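Local coordinates for protein C-domain type II peptide synthetase (PDB 4ZNM) that is a condensation-domain (C-domain type II) protein of the peptide synthetase family, with the two-lobed fold of such domains, at residues 70-81 with 130-138; 320-329 with 452-460. All coordinates share one frame; numbering follows the deposited sequence. Where two conformers were deposited one is given.

Contact 1: 70-81 with 130-138; sequences VVVRHEALRTSL and SVRELPLLR. With NA (sodium ion), chain C.
A mainly apolar contact, with one backbone hydrogen bond and a sodium site beside it, joins the end of helix 60-73 and the turn into strand 79-84 to the loop that enters strand 137-143. At one end, Leu137, with CG anti to the backbone N (chi1 170°), turns CD2 into a small group of methyls, 3.9 Å from both Val70 CG1 and Leu77 CD1; Ile168 of helix 162-180 touches both leucines. Leu136 lies against main chain instead: its CD1 comes within 3.3 Å of Thr79 O. Leu134 lays CD2 on Arg78 CA (3.8 Å). One water joins Leu77 O to Leu136 N, another Ser80 OG to Arg132 O. Further along, Leu81 N gives the direct hydrogen bond to Val131 O (3.1 Å), nearly straight at 167° but entering 39° above the carbonyl plane, while Val131 CG2 lies against Leu81 CB and CD1. The same loop folds round a sodium ion, held by Ser130 O and OG, Glu133 O, Pro135 O and a water, with Ser130 OG at 2.5 Å from the ion. The peptide before Pro135 is cis; the ion sits in a loop site in which three of the five ligand atoms are main-chain carbonyl oxygens.

Contact 2: 320-329 with 452-460; sequences LSGCASFREV and AVARPDAPF
Arg327 N, in the first turn of helix 326-335, donates to Pro456 O at 2.9 Å in the carbonyl plane, so the helix start docks on the type I turn Arg455-Ala458 that follows helix 435-454, with Ser325 and Pro459 alongside. There Pro459 CA points almost straight at Ala324 O, a CH...O contact of 3.2 Å. A water ties Phe326 N to the carbonyls of Arg455 and Ala458.

Arg327 extends from the helix with CG anti to its N, then bends at chi3 (-56°) to present NE and NH2 side-on to Asp457. NE meets OD1 at 2.7 Å and NH2 meets OD2 at 2.9 Å, each on the syn side of the carboxylate. The two flat groups are turned 23° apart, and this two-bond salt bridge fixes the rotation of the guanidinium.

Ser325 is the N-cap of helix 326-335: its OG accepts from Glu328 N, while Glu328 OE1 takes the amide of Ala324. Glu328 N is thus capped from its own segment, Arg327 N by Pro456 O across the contact, and Phe326 N is met by the water.

On the inner side, Ala452 CB sits squarely over one face of the Phe326 ring, 3.4 Å from its centroid and 8° off the normal, a CH-pi contact. Pro456 CB lies at the ring edge, and Ala274 of helix 268-284 touches Phe326 as well. Phe460, the last modelled residue and poorly ordered, points its ring edge at Cys323, with CE2 3.5 Å from Cys323 CB. Val329 CG2 approaches that same CE2 obliquely, and Leu320 CD2 reaches CZ at 3.9 Å.

From the N terminus, the chain runs through helix 60-73 into strand 79-84, then through strands 87-92 and 101-104 and helix 110-125 before 130-138 returns to close contact 1. The 48 residues between lead to the loop that enters strand 137-143 of the six-stranded sheet. Only later does 320-329 open contact 2, whose 122-residue excursion contains strands of the five-stranded sheet, strands 383-385 and 388-392 of the six-stranded sheet, and most of helix 435-454. The two loops follow in series, neither nesting nor crossing, with centres about 47 Å apart: contact 1 ties helix 60-73 and strand 79-84 to the entry of strand 137-143, contact 2 the start of helix 326-335 to the tail after helix 435-454.

Contact 1: 70-81 with 130-138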
ATOM      1  N   VAL A  70       5.334  21.822  -1.215  0.54 19.25           N
ATOM      2  CA  VAL A  70       5.613  20.435  -0.879  0.54 21.22           C
ATOM      3  C   VAL A  70       6.068  19.667  -2.116  0.54 21.25           C
ATOM      4  O   VAL A  70       6.770  18.660  -1.997  0.54 21.96           O
ATOM      5  CB  VAL A  70       4.393  19.753  -0.201  0.54 20.58           C
ATOM      6  CG1 VAL A  70       3.315  19.329  -1.204  0.54 22.96           C
ATOM      7  CG2 VAL A  70       4.855  18.529   0.587  0.54 25.60           C
ATOM      8  N   VAL A  71       5.705  20.159  -3.298  1.00 20.58           N
ATOM      9  CA  VAL A  71       6.189  19.583  -4.542  1.00 18.94           C
ATOM     10  C   VAL A  71       7.617  20.061  -4.809  1.00 18.29           C
ATOM     11  O   VAL A  71       8.454  19.284  -5.269  1.00 23.55           O
ATOM     12  CB  VAL A  71       5.266  19.934  -5.713  1.00 25.15           C
ATOM     13  CG1 VAL A  71       5.920  19.546  -7.041  1.00 25.87           C
ATOM     14  CG2 VAL A  71       3.917  19.185  -5.541  1.00 25.14           C
ATOM     15  N   VAL A  72       7.908  21.323  -4.498  1.00 22.72           N
ATOM     16  CA  VAL A  72       9.270  21.817  -4.653  1.00 20.40           C
ATOM     17  C   VAL A  72      10.170  21.040  -3.695  1.00 25.91           C
ATOM     18  O   VAL A  72      11.285  20.696  -4.036  1.00 22.65           O
ATOM     19  CB  VAL A  72       9.380  23.292  -4.398  1.00 25.56           C
ATOM     20  CG1 VAL A  72      10.836  23.701  -4.274  1.00 29.78           C
ATOM     21  CG2 VAL A  72       8.661  24.098  -5.503  1.00 31.26           C
ATOM     22  N   ARG A  73       9.660  20.774  -2.498  1.00 21.58           N
ATOM     23  CA  ARG A  73      10.426  20.111  -1.442  1.00 26.14           C
ATOM     24  C   ARG A  73      10.879  18.686  -1.780  1.00 24.48           C
ATOM     25  O   ARG A  73      11.970  18.279  -1.394  1.00 21.56           O
ATOM     26  CB  ARG A  73       9.573  20.076  -0.178  1.00 25.28           C
ATOM     27  CG  ARG A  73      10.145  19.290   0.973  1.00 27.15           C
ATOM     28  CD  ARG A  73       9.353  19.568   2.237  1.00 24.83           C
ATOM     29  NE  ARG A  73       9.779  18.695   3.315  1.00 21.08           N
ATOM     30  CZ  ARG A  73      10.737  18.979   4.191  1.00 27.48           C
ATOM     31  NH1 ARG A  73      11.371  20.154   4.169  1.00 26.43           N
ATOM     32  NH2 ARG A  73      11.047  18.079   5.114  1.00 27.84           N
ATOM     33  N   HIS A  74      10.032  17.938  -2.479  1.00 24.16           N
ATOM     34  CA  HIS A  74      10.266  16.511  -2.726  1.00 22.41           C
ATOM     35  C   HIS A  74      10.434  16.220  -4.222  1.00 23.62           C
ATOM     36  O   HIS A  74       9.458  16.243  -4.988  1.00 22.79           O
ATOM     37  CB  HIS A  74       9.116  15.675  -2.175  1.00 20.55           C
ATOM     38  CG  HIS A  74       8.992  15.739  -0.688  1.00 23.26           C
ATOM     39  ND1 HIS A  74       9.941  15.205   0.161  1.00 21.28           N
ATOM     40  CD2 HIS A  74       8.039  16.288   0.108  1.00 24.24           C
ATOM     41  CE1 HIS A  74       9.587  15.442   1.414  1.00 22.98           C
ATOM     42  NE2 HIS A  74       8.434  16.092   1.407  1.00 21.81           N
ATOM     43  N   GLU A  75      11.661  15.917  -4.627  1.00 25.64           N
ATOM     44  CA  GLU A  75      11.953  15.609  -6.044  1.00 24.98           C
ATOM     45  C   GLU A  75      11.126  14.467  -6.615  1.00 23.82           C
ATOM     46  O   GLU A  75      10.775  14.500  -7.789  1.00 23.22           O
ATOM     47  CB  GLU A  75      13.428  15.257  -6.240  1.00 26.11           C
ATOM     48  CG  GLU A  75      14.301  16.462  -6.212  1.00 31.44           C
ATOM     49  CD  GLU A  75      15.791  16.160  -6.285  1.00 44.58           C
ATOM     50  OE1 GLU A  75      16.188  14.971  -6.443  1.00 37.15           O
ATOM     51  OE2 GLU A  75      16.558  17.149  -6.180  1.00 47.66           O
ATOM     52  N   ALA A  76      10.832  13.450  -5.812  1.00 23.37           N
ATOM     53  CA  ALA A  76      10.036  12.342  -6.307  1.00 21.99           C
ATOM     54  C   ALA A  76       8.703  12.844  -6.858  1.00 22.76           C
ATOM     55  O   ALA A  76       8.146  12.216  -7.742  1.00 21.20           O
ATOM     56  CB  ALA A  76       9.795  11.312  -5.222  1.00 22.11           C
ATOM     57  N   LEU A  77       8.198  13.966  -6.334  1.00 19.19           N
ATOM     58  CA  LEU A  77       6.884  14.477  -6.747  1.00 23.41           C
ATOM     59  C   LEU A  77       6.944  15.294  -8.035  1.00 20.87           C
ATOM     60  O   LEU A  77       5.926  15.823  -8.479  1.00 23.82           O
ATOM     61  CB  LEU A  77       6.258  15.367  -5.656  1.00 21.55           C
ATOM     62  CG  LEU A  77       5.899  14.663  -4.334  1.00 17.86           C
ATOM     63  CD1 LEU A  77       5.249  15.620  -3.364  1.00 24.27           C
ATOM     64  CD2 LEU A  77       4.997  13.499  -4.585  1.00 22.94           C
ATOM     65  N   ARG A  78       8.147  15.405  -8.582  1.00 21.80           N
ATOM     66  CA  ARG A  78       8.447  16.134  -9.801  1.00 24.43           C
ATOM     67  C   ARG A  78       9.244  15.240 -10.740  1.00 22.40           C
ATOM     68  O   ARG A  78       9.836  15.735 -11.691  1.00 25.51           O
ATOM     69  CB  ARG A  78       9.289  17.393  -9.511  1.00 26.01           C
ATOM     70  CG  ARG A  78       8.699  18.329  -8.618  1.00 26.74           C
ATOM     71  CD  ARG A  78       9.595  19.514  -8.477  1.00 25.84           C
ATOM     72  NE  ARG A  78      10.511  19.507  -7.340  1.00 25.92           N
ATOM     73  CZ  ARG A  78      11.832  19.616  -7.454  1.00 28.37           C
ATOM     74  NH1 ARG A  78      12.413  19.633  -8.644  1.00 28.68           N
ATOM     75  NH2 ARG A  78      12.589  19.676  -6.368  1.00 31.01           N
ATOM     76  N   THR A  79       9.299  13.940 -10.458  1.00 22.54           N
ATOM     77  CA  THR A  79      10.043  13.002 -11.315  1.00 23.75           C
ATOM     78  C   THR A  79       9.101  12.222 -12.227  1.00 22.10           C
ATOM     79  O   THR A  79       8.522  11.218 -11.846  1.00 24.55           O
ATOM     80  CB  THR A  79      10.897  12.033 -10.484  1.00 25.07           C
ATOM     81  OG1 THR A  79      11.758  12.796  -9.624  1.00 25.84           O
ATOM     82  CG2 THR A  79      11.784  11.194 -11.361  1.00 24.19           C
ATOM     83  N   SER A  80       8.944  12.722 -13.449  1.00 20.50           N
ATOM     84  CA  SER A  80       8.153  12.022 -14.437  1.00 19.52           C
ATOM     85  C   SER A  80       8.905  10.785 -14.935  1.00 19.32           C
ATOM     86  O   SER A  80      10.127  10.682 -14.816  1.00 27.85           O
ATOM     87  CB  SER A  80       7.850  12.945 -15.613  1.00 23.95           C
ATOM     88  OG  SER A  80       9.052  13.258 -16.299  1.00 27.79           O
ATOM     89  N   LEU A  81       8.150   9.864 -15.505  1.00 26.68           N
ATOM     90  CA  LEU A  81       8.656   8.643 -16.077  1.00 25.31           C
ATOM     91  C   LEU A  81       8.099   8.548 -17.499  1.00 29.45           C
ATOM     92  O   LEU A  81       6.869   8.467 -17.689  1.00 29.42           O
ATOM     93  CB  LEU A  81       8.208   7.441 -15.245  1.00 23.82           C
ATOM     94  CG  LEU A  81       8.723   7.383 -13.808  1.00 26.03           C
ATOM     95  CD1 LEU A  81       8.134   6.168 -13.125  1.00 27.76           C
ATOM     96  CD2 LEU A  81      10.236   7.317 -13.762  1.00 31.93           C
ATOM     97  N   SER A 130      -1.553  10.914 -14.616  0.55 20.55           N
ATOM     98  CA  SER A 130      -0.441  10.439 -15.437  0.55 21.68           C
ATOM     99  C   SER A 130       0.881  10.469 -14.693  0.55 21.71           C
ATOM    100  O   SER A 130       1.059  11.266 -13.761  0.55 23.78           O
ATOM    101  CB  SER A 130      -0.326  11.297 -16.687  0.55 19.71           C
ATOM    102  OG  SER A 130       0.178  12.572 -16.346  0.55 25.98           O
ATOM    103  N   VAL A 131       1.800   9.588 -15.092  1.00 22.42           N
ATOM    104  CA  VAL A 131       3.184   9.665 -14.607  1.00 22.53           C
ATOM    105  C   VAL A 131       4.075  10.367 -15.654  1.00 21.96           C
ATOM    106  O   VAL A 131       5.211  10.762 -15.393  1.00 22.66           O
ATOM    107  CB  VAL A 131       3.733   8.252 -14.272  1.00 21.51           C
ATOM    108  CG1 VAL A 131       4.009   7.477 -15.547  1.00 22.96           C
ATOM    109  CG2 VAL A 131       4.961   8.399 -13.377  1.00 24.37           C
ATOM    110  N   ARG A 132       3.552  10.506 -16.859  1.00 23.27           N
ATOM    111  CA  ARG A 132       4.366  10.961 -17.993  1.00 28.49           C
ATOM    112  C   ARG A 132       4.559  12.475 -17.991  1.00 30.69           C
ATOM    113  O   ARG A 132       5.445  12.998 -18.668  1.00 28.17           O
ATOM    114  CB  ARG A 132       3.740  10.503 -19.317  1.00 27.53           C
ATOM    115  CG  ARG A 132       3.887   8.988 -19.487  1.00 25.22           C
ATOM    116  CD  ARG A 132       3.675   8.501 -20.938  1.00 28.69           C
ATOM    117  NE  ARG A 132       2.301   8.779 -21.357  1.00 36.68           N
ATOM    118  CZ  ARG A 132       1.268   7.965 -21.144  1.00 38.41           C
ATOM    119  NH1 ARG A 132       0.056   8.305 -21.563  1.00 40.04           N
ATOM    120  NH2 ARG A 132       1.439   6.805 -20.518  1.00 35.49           N
ATOM    121  N   GLU A 133       3.751  13.185 -17.213  1.00 22.86           N
ATOM    122  CA  GLU A 133       3.979  14.621 -17.032  1.00 23.90           C
ATOM    123  C   GLU A 133       3.384  15.084 -15.728  1.00 26.10           C
ATOM    124  O   GLU A 133       2.549  14.414 -15.176  1.00 22.90           O
ATOM    125  CB  GLU A 133       3.387  15.435 -18.201  1.00 33.36           C
ATOM    126  CG  GLU A 133       1.889  15.452 -18.284  1.00 49.55           C
ATOM    127  CD  GLU A 133       1.317  14.298 -19.070  1.00 87.57           C
ATOM    128  OE1 GLU A 133       2.100  13.510 -19.637  1.00107.44           O
ATOM    129  OE2 GLU A 133       0.076  14.182 -19.129  1.00100.86           O
ATOM    130  N   LEU A 134       3.815  16.237 -15.243  1.00 22.03           N
ATOM    131  CA  LEU A 134       3.269  16.776 -13.994  1.00 26.96           C
ATOM    132  C   LEU A 134       1.785  17.133 -14.205  1.00 24.92           C
ATOM    133  O   LEU A 134       1.382  17.392 -15.325  1.00 25.40           O
ATOM    134  CB  LEU A 134       4.085  17.987 -13.553  1.00 30.08           C
ATOM    135  CG  LEU A 134       5.602  17.731 -13.419  1.00 27.89           C
ATOM    136  CD1 LEU A 134       6.326  18.885 -12.789  1.00 31.41           C
ATOM    137  CD2 LEU A 134       5.910  16.448 -12.629  1.00 25.10           C
ATOM    138  N   PRO A 135       0.977  17.133 -13.131  1.00 24.86           N
ATOM    139  CA  PRO A 135       1.428  16.881 -11.757  1.00 20.21           C
ATOM    140  C   PRO A 135       1.510  15.391 -11.423  1.00 19.62           C
ATOM    141  O   PRO A 135       0.900  14.566 -12.082  1.00 20.95           O
ATOM    142  CB  PRO A 135       0.360  17.559 -10.911  1.00 21.68           C
ATOM    143  CG  PRO A 135      -0.903  17.377 -11.705  1.00 24.46           C
ATOM    144  CD  PRO A 135      -0.467  17.465 -13.175  1.00 27.13           C
ATOM    145  N   LEU A 136       2.267  15.078 -10.385  1.00 18.03           N
ATOM    146  CA  LEU A 136       2.290  13.759  -9.799  1.00 20.09           C
ATOM    147  C   LEU A 136       1.564  13.729  -8.448  1.00 22.90           C
ATOM    148  O   LEU A 136       1.489  12.680  -7.799  1.00 21.05           O
ATOM    149  CB  LEU A 136       3.737  13.328  -9.630  1.00 19.54           C
ATOM    150  CG  LEU A 136       4.502  13.169 -10.955  1.00 21.35           C
ATOM    151  CD1 LEU A 136       5.933  12.802 -10.629  1.00 24.75           C
ATOM    152  CD2 LEU A 136       3.849  12.122 -11.819  1.00 24.93           C
ATOM    153  N   LEU A 137       1.052  14.892  -8.018  1.00 20.72           N
ATOM    154  CA  LEU A 137       0.300  15.010  -6.771  1.00 19.96           C
ATOM    155  C   LEU A 137      -0.809  16.005  -7.036  1.00 21.99           C
ATOM    156  O   LEU A 137      -0.529  17.071  -7.543  1.00 21.66           O
ATOM    157  CB  LEU A 137       1.184  15.501  -5.621  1.00 20.74           C
ATOM    158  CG  LEU A 137       0.513  15.909  -4.304  1.00 24.80           C
ATOM    159  CD1 LEU A 137      -0.015  14.690  -3.521  1.00 24.58           C
ATOM    160  CD2 LEU A 137       1.484  16.713  -3.396  1.00 23.60           C
ATOM    161  N   ARG A 138      -2.044  15.640  -6.724  1.00 19.21           N
ATOM    162  CA  ARG A 138      -3.149  16.592  -6.732  1.00 20.31           C
ATOM    163  C   ARG A 138      -3.857  16.598  -5.394  1.00 24.29           C
ATOM    164  O   ARG A 138      -3.762  15.635  -4.631  1.00 18.05           O
ATOM    165  CB  ARG A 138      -4.171  16.263  -7.794  1.00 24.19           C
ATOM    166  CG  ARG A 138      -3.681  16.453  -9.197  1.00 31.18           C
ATOM    167  CD  ARG A 138      -4.836  16.460 -10.208  1.00 30.24           C
ATOM    168  NE  ARG A 138      -5.349  15.120 -10.508  1.00 37.95           N
ATOM    169  CZ  ARG A 138      -6.439  14.574  -9.971  1.00 38.89           C
ATOM    170  NH1 ARG A 138      -6.807  13.344 -10.359  1.00 31.90           N
ATOM    171  NH2 ARG A 138      -7.166  15.251  -9.064  1.00 42.60           N
TER
HETATM  172 NA    NA C 501       0.631  13.685 -14.178  1.00 23.63          NA
HETATM  173  O   HOH W   1       3.775  17.329  -9.370  1.00 23.60           O
HETATM  174  O   HOH W   2       7.682  14.575 -18.552  1.00 34.08           O
HETATM  175  O   HOH W   3      -1.436  14.371 -14.746  1.00 30.08           O

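Contact 2: 320-329 with 452-460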
ATOM      1  N   LEU A 320       3.056 -25.759   6.555  1.00 29.10           N
ATOM      2  CA  LEU A 320       1.982 -25.936   7.519  1.00 30.57           C
ATOM      3  C   LEU A 320       1.754 -27.412   7.823  1.00 38.03           C
ATOM      4  O   LEU A 320       0.854 -27.759   8.595  1.00 33.22           O
ATOM      5  CB  LEU A 320       0.678 -25.342   6.996  1.00 36.38           C
ATOM      6  CG  LEU A 320       0.398 -23.864   7.302  1.00 47.87           C
ATOM      7  CD1 LEU A 320       1.437 -22.940   6.682  1.00 54.87           C
ATOM      8  CD2 LEU A 320      -0.983 -23.540   6.797  1.00 46.87           C
ATOM      9  N   SER A 321       2.524 -28.288   7.189  1.00 38.40           N
ATOM     10  CA  SER A 321       2.297 -29.710   7.382  1.00 41.49           C
ATOM     11  C   SER A 321       2.683 -30.122   8.798  1.00 38.90           C
ATOM     12  O   SER A 321       3.770 -29.790   9.294  1.00 34.06           O
ATOM     13  CB  SER A 321       3.069 -30.543   6.370  1.00 42.30           C
ATOM     14  OG  SER A 321       4.467 -30.477   6.596  1.00 48.80           O
ATOM     15  N   GLY A 322       1.782 -30.865   9.435  1.00 38.92           N
ATOM     16  CA  GLY A 322       2.020 -31.367  10.772  1.00 42.35           C
ATOM     17  C   GLY A 322       1.638 -30.384  11.876  1.00 31.01           C
ATOM     18  O   GLY A 322       1.794 -30.709  13.053  1.00 40.07           O
ATOM     19  N   CYS A 323       1.176 -29.190  11.496  1.00 36.43           N
ATOM     20  CA  CYS A 323       0.589 -28.229  12.436  1.00 35.50           C
ATOM     21  C   CYS A 323      -0.584 -28.795  13.230  1.00 38.00           C
ATOM     22  O   CYS A 323      -1.515 -29.348  12.660  1.00 41.91           O
ATOM     23  CB  CYS A 323       0.094 -26.996  11.699  1.00 41.40           C
ATOM     24  SG  CYS A 323       1.361 -25.773  11.494  1.00 39.97           S
ATOM     25  N   ALA A 324      -0.567 -28.594  14.538  1.00 41.75           N
ATOM     26  CA  ALA A 324      -1.605 -29.143  15.401  1.00 42.01           C
ATOM     27  C   ALA A 324      -2.601 -28.066  15.813  1.00 38.54           C
ATOM     28  O   ALA A 324      -3.657 -28.359  16.341  1.00 38.38           O
ATOM     29  CB  ALA A 324      -0.975 -29.795  16.634  1.00 44.78           C
ATOM     30  N   SER A 325      -2.279 -26.810  15.563  1.00 32.87           N
ATOM     31  CA  SER A 325      -3.144 -25.742  16.042  1.00 32.83           C
ATOM     32  C   SER A 325      -2.892 -24.478  15.270  1.00 29.69           C
ATOM     33  O   SER A 325      -1.860 -24.324  14.632  1.00 30.86           O
ATOM     34  CB  SER A 325      -2.886 -25.478  17.520  1.00 34.51           C
ATOM     35  OG  SER A 325      -1.559 -24.992  17.665  1.00 35.67           O
ATOM     36  N   PHE A 326      -3.822 -23.546  15.356  1.00 31.33           N
ATOM     37  CA  PHE A 326      -3.574 -22.236  14.808  1.00 28.25           C
ATOM     38  C   PHE A 326      -2.322 -21.638  15.454  1.00 31.50           C
ATOM     39  O   PHE A 326      -1.504 -21.012  14.788  1.00 30.80           O
ATOM     40  CB  PHE A 326      -4.775 -21.339  15.033  1.00 28.37           C
ATOM     41  CG  PHE A 326      -4.558 -19.944  14.554  1.00 27.45           C
ATOM     42  CD1 PHE A 326      -4.498 -19.684  13.201  1.00 29.64           C
ATOM     43  CD2 PHE A 326      -4.398 -18.904  15.433  1.00 31.25           C
ATOM     44  CE1 PHE A 326      -4.289 -18.426  12.736  1.00 31.07           C
ATOM     45  CE2 PHE A 326      -4.192 -17.624  14.957  1.00 34.94           C
ATOM     46  CZ  PHE A 326      -4.133 -17.401  13.600  1.00 32.15           C
ATOM     47  N   ARG A 327      -2.166 -21.827  16.764  1.00 29.43           N
ATOM     48  CA  ARG A 327      -1.018 -21.232  17.438  1.00 31.19           C
ATOM     49  C   ARG A 327       0.286 -21.649  16.782  1.00 31.45           C
ATOM     50  O   ARG A 327       1.209 -20.837  16.632  1.00 30.44           O
ATOM     51  CB  ARG A 327      -0.994 -21.598  18.926  1.00 34.73           C
ATOM     52  CG  ARG A 327       0.150 -20.925  19.691  1.00 34.04           C
ATOM     53  CD  ARG A 327       0.156 -21.289  21.146  1.00 37.26           C
ATOM     54  NE  ARG A 327      -1.118 -20.979  21.791  1.00 38.20           N
ATOM     55  CZ  ARG A 327      -1.493 -19.753  22.151  1.00 38.64           C
ATOM     56  NH1 ARG A 327      -0.698 -18.711  21.924  1.00 41.03           N
ATOM     57  NH2 ARG A 327      -2.670 -19.581  22.731  1.00 34.64           N
ATOM     58  N   GLU A 328       0.372 -22.905  16.367  1.00 29.49           N
ATOM     59  CA  GLU A 328       1.587 -23.376  15.702  1.00 32.81           C
ATOM     60  C   GLU A 328       1.747 -22.730  14.318  1.00 30.57           C
ATOM     61  O   GLU A 328       2.865 -22.450  13.892  1.00 28.63           O
ATOM     62  CB  GLU A 328       1.582 -24.910  15.585  1.00 39.05           C
ATOM     63  CG  GLU A 328       1.879 -25.586  16.889  1.00 44.33           C
ATOM     64  CD  GLU A 328       1.832 -27.123  16.833  1.00 44.10           C
ATOM     65  OE1 GLU A 328       1.902 -27.717  15.730  1.00 35.93           O
ATOM     66  OE2 GLU A 328       1.719 -27.732  17.925  1.00 44.50           O
ATOM     67  N   VAL A 329       0.651 -22.469  13.612  1.00 27.72           N
ATOM     68  CA  VAL A 329       0.763 -21.749  12.331  1.00 28.51           C
ATOM     69  C   VAL A 329       1.392 -20.365  12.567  1.00 29.95           C
ATOM     70  O   VAL A 329       2.292 -19.934  11.826  1.00 27.76           O
ATOM     71  CB  VAL A 329      -0.595 -21.601  11.619  1.00 30.33           C
ATOM     72  CG1 VAL A 329      -0.423 -20.841  10.310  1.00 32.01           C
ATOM     73  CG2 VAL A 329      -1.191 -22.970  11.280  1.00 28.64           C
ATOM     74  N   ALA A 452     -10.011 -18.790  14.570  1.00 30.31           N
ATOM     75  CA  ALA A 452      -8.629 -19.068  14.927  1.00 29.34           C
ATOM     76  C   ALA A 452      -8.246 -18.465  16.280  1.00 34.42           C
ATOM     77  O   ALA A 452      -7.643 -19.152  17.094  1.00 35.43           O
ATOM     78  CB  ALA A 452      -7.697 -18.556  13.843  1.00 28.10           C
ATOM     79  N   VAL A 453      -8.580 -17.193  16.519  1.00 30.43           N
ATOM     80  CA  VAL A 453      -8.144 -16.527  17.746  1.00 51.29           C
ATOM     81  C   VAL A 453      -9.069 -16.889  18.905  1.00 32.98           C
ATOM     82  O   VAL A 453      -8.662 -16.831  20.057  1.00 34.77           O
ATOM     83  CB  VAL A 453      -8.068 -14.997  17.583  1.00 48.63           C
ATOM     84  CG1 VAL A 453      -6.972 -14.621  16.618  1.00 51.55           C
ATOM     85  CG2 VAL A 453      -9.395 -14.455  17.161  1.00 42.74           C
ATOM     86  N   ALA A 454     -10.297 -17.294  18.602  1.00 34.39           N
ATOM     87  CA  ALA A 454     -11.191 -17.823  19.637  1.00 39.42           C
ATOM     88  C   ALA A 454     -10.722 -19.191  20.151  1.00 38.34           C
ATOM     89  O   ALA A 454     -10.806 -19.457  21.346  1.00 39.19           O
ATOM     90  CB  ALA A 454     -12.615 -17.921  19.109  1.00 37.04           C
ATOM     91  N   ARG A 455     -10.239 -20.064  19.265  1.00 38.31           N
ATOM     92  CA  ARG A 455      -9.778 -21.381  19.704  1.00 41.65           C
ATOM     93  C   ARG A 455      -8.412 -21.727  19.122  1.00 40.67           C
ATOM     94  O   ARG A 455      -8.277 -22.673  18.350  1.00 39.10           O
ATOM     95  CB  ARG A 455     -10.808 -22.446  19.329  1.00 41.13           C
ATOM     96  CG  ARG A 455     -12.078 -22.414  20.178  1.00 50.33           C
ATOM     97  CD  ARG A 455     -13.260 -23.127  19.505  1.00 70.40           C
ATOM     98  NE  ARG A 455     -13.615 -22.519  18.222  1.00 82.11           N
ATOM     99  CZ  ARG A 455     -14.374 -21.433  18.080  1.00 84.90           C
ATOM    100  NH1 ARG A 455     -14.880 -20.810  19.143  1.00 81.69           N
ATOM    101  NH2 ARG A 455     -14.629 -20.961  16.864  1.00 84.68           N
ATOM    102  N   PRO A 456      -7.387 -20.969  19.519  1.00 34.14           N
ATOM    103  CA  PRO A 456      -6.057 -21.041  18.897  1.00 33.31           C
ATOM    104  C   PRO A 456      -5.304 -22.341  19.163  1.00 33.87           C
ATOM    105  O   PRO A 456      -4.336 -22.631  18.457  1.00 35.98           O
ATOM    106  CB  PRO A 456      -5.320 -19.854  19.528  1.00 34.96           C
ATOM    107  CG  PRO A 456      -5.993 -19.666  20.879  1.00 39.62           C
ATOM    108  CD  PRO A 456      -7.446 -19.954  20.588  1.00 36.98           C
ATOM    109  N   ASP A 457      -5.709 -23.102  20.175  1.00 37.60           N
ATOM    110  CA  ASP A 457      -4.965 -24.319  20.523  1.00 45.84           C
ATOM    111  C   ASP A 457      -5.728 -25.589  20.114  1.00 47.35           C
ATOM    112  O   ASP A 457      -5.249 -26.723  20.303  1.00 45.57           O
ATOM    113  CB  ASP A 457      -4.631 -24.314  22.019  1.00 47.93           C
ATOM    114  CG  ASP A 457      -3.637 -23.201  22.390  1.00 49.50           C
ATOM    115  OD1 ASP A 457      -2.423 -23.359  22.116  1.00 52.43           O
ATOM    116  OD2 ASP A 457      -4.063 -22.152  22.922  1.00 46.53           O
ATOM    117  N   ALA A 458      -6.892 -25.388  19.499  1.00 47.39           N
ATOM    118  CA  ALA A 458      -7.672 -26.490  18.944  1.00 46.73           C
ATOM    119  C   ALA A 458      -7.052 -27.010  17.645  1.00 52.80           C
ATOM    120  O   ALA A 458      -6.340 -26.278  16.974  1.00 56.54           O
ATOM    121  CB  ALA A 458      -9.090 -26.040  18.691  1.00 39.77           C
ATOM    122  N   PRO A 459      -7.354 -28.268  17.264  1.00 70.94           N
ATOM    123  CA  PRO A 459      -6.804 -28.844  16.023  1.00 68.75           C
ATOM    124  C   PRO A 459      -7.235 -28.101  14.772  1.00 72.28           C
ATOM    125  O   PRO A 459      -8.426 -27.843  14.613  1.00 71.41           O
ATOM    126  CB  PRO A 459      -7.374 -30.257  16.000  1.00 64.72           C
ATOM    127  CG  PRO A 459      -7.887 -30.512  17.388  1.00 63.06           C
ATOM    128  CD  PRO A 459      -8.296 -29.189  17.920  1.00 64.49           C
ATOM    129  N   PHE A 460      -6.297 -27.781  13.887  1.00 84.18           N
ATOM    130  CA  PHE A 460      -6.623 -26.956  12.733  1.00 82.91           C
ATOM    131  C   PHE A 460      -6.746 -27.824  11.488  1.00 80.37           C
ATOM    132  O   PHE A 460      -7.718 -27.700  10.737  1.00 80.05           O
ATOM    133  CB  PHE A 460      -5.576 -25.833  12.579  1.00 85.43           C
ATOM    134  CG  PHE A 460      -4.845 -25.822  11.262  1.00 81.90           C
ATOM    135  CD1 PHE A 460      -5.518 -25.603  10.057  1.00 76.24           C
ATOM    136  CD2 PHE A 460      -3.470 -25.976  11.232  1.00 74.27           C
ATOM    137  CE1 PHE A 460      -4.827 -25.587   8.844  1.00 63.33           C
ATOM    138  CE2 PHE A 460      -2.778 -25.952  10.023  1.00 68.10           C
ATOM    139  CZ  PHE A 460      -3.459 -25.758   8.828  1.00 59.69           C
TER
HETATM  140  O   HOH W   4      -6.639 -23.876  16.224  1.00 41.36           O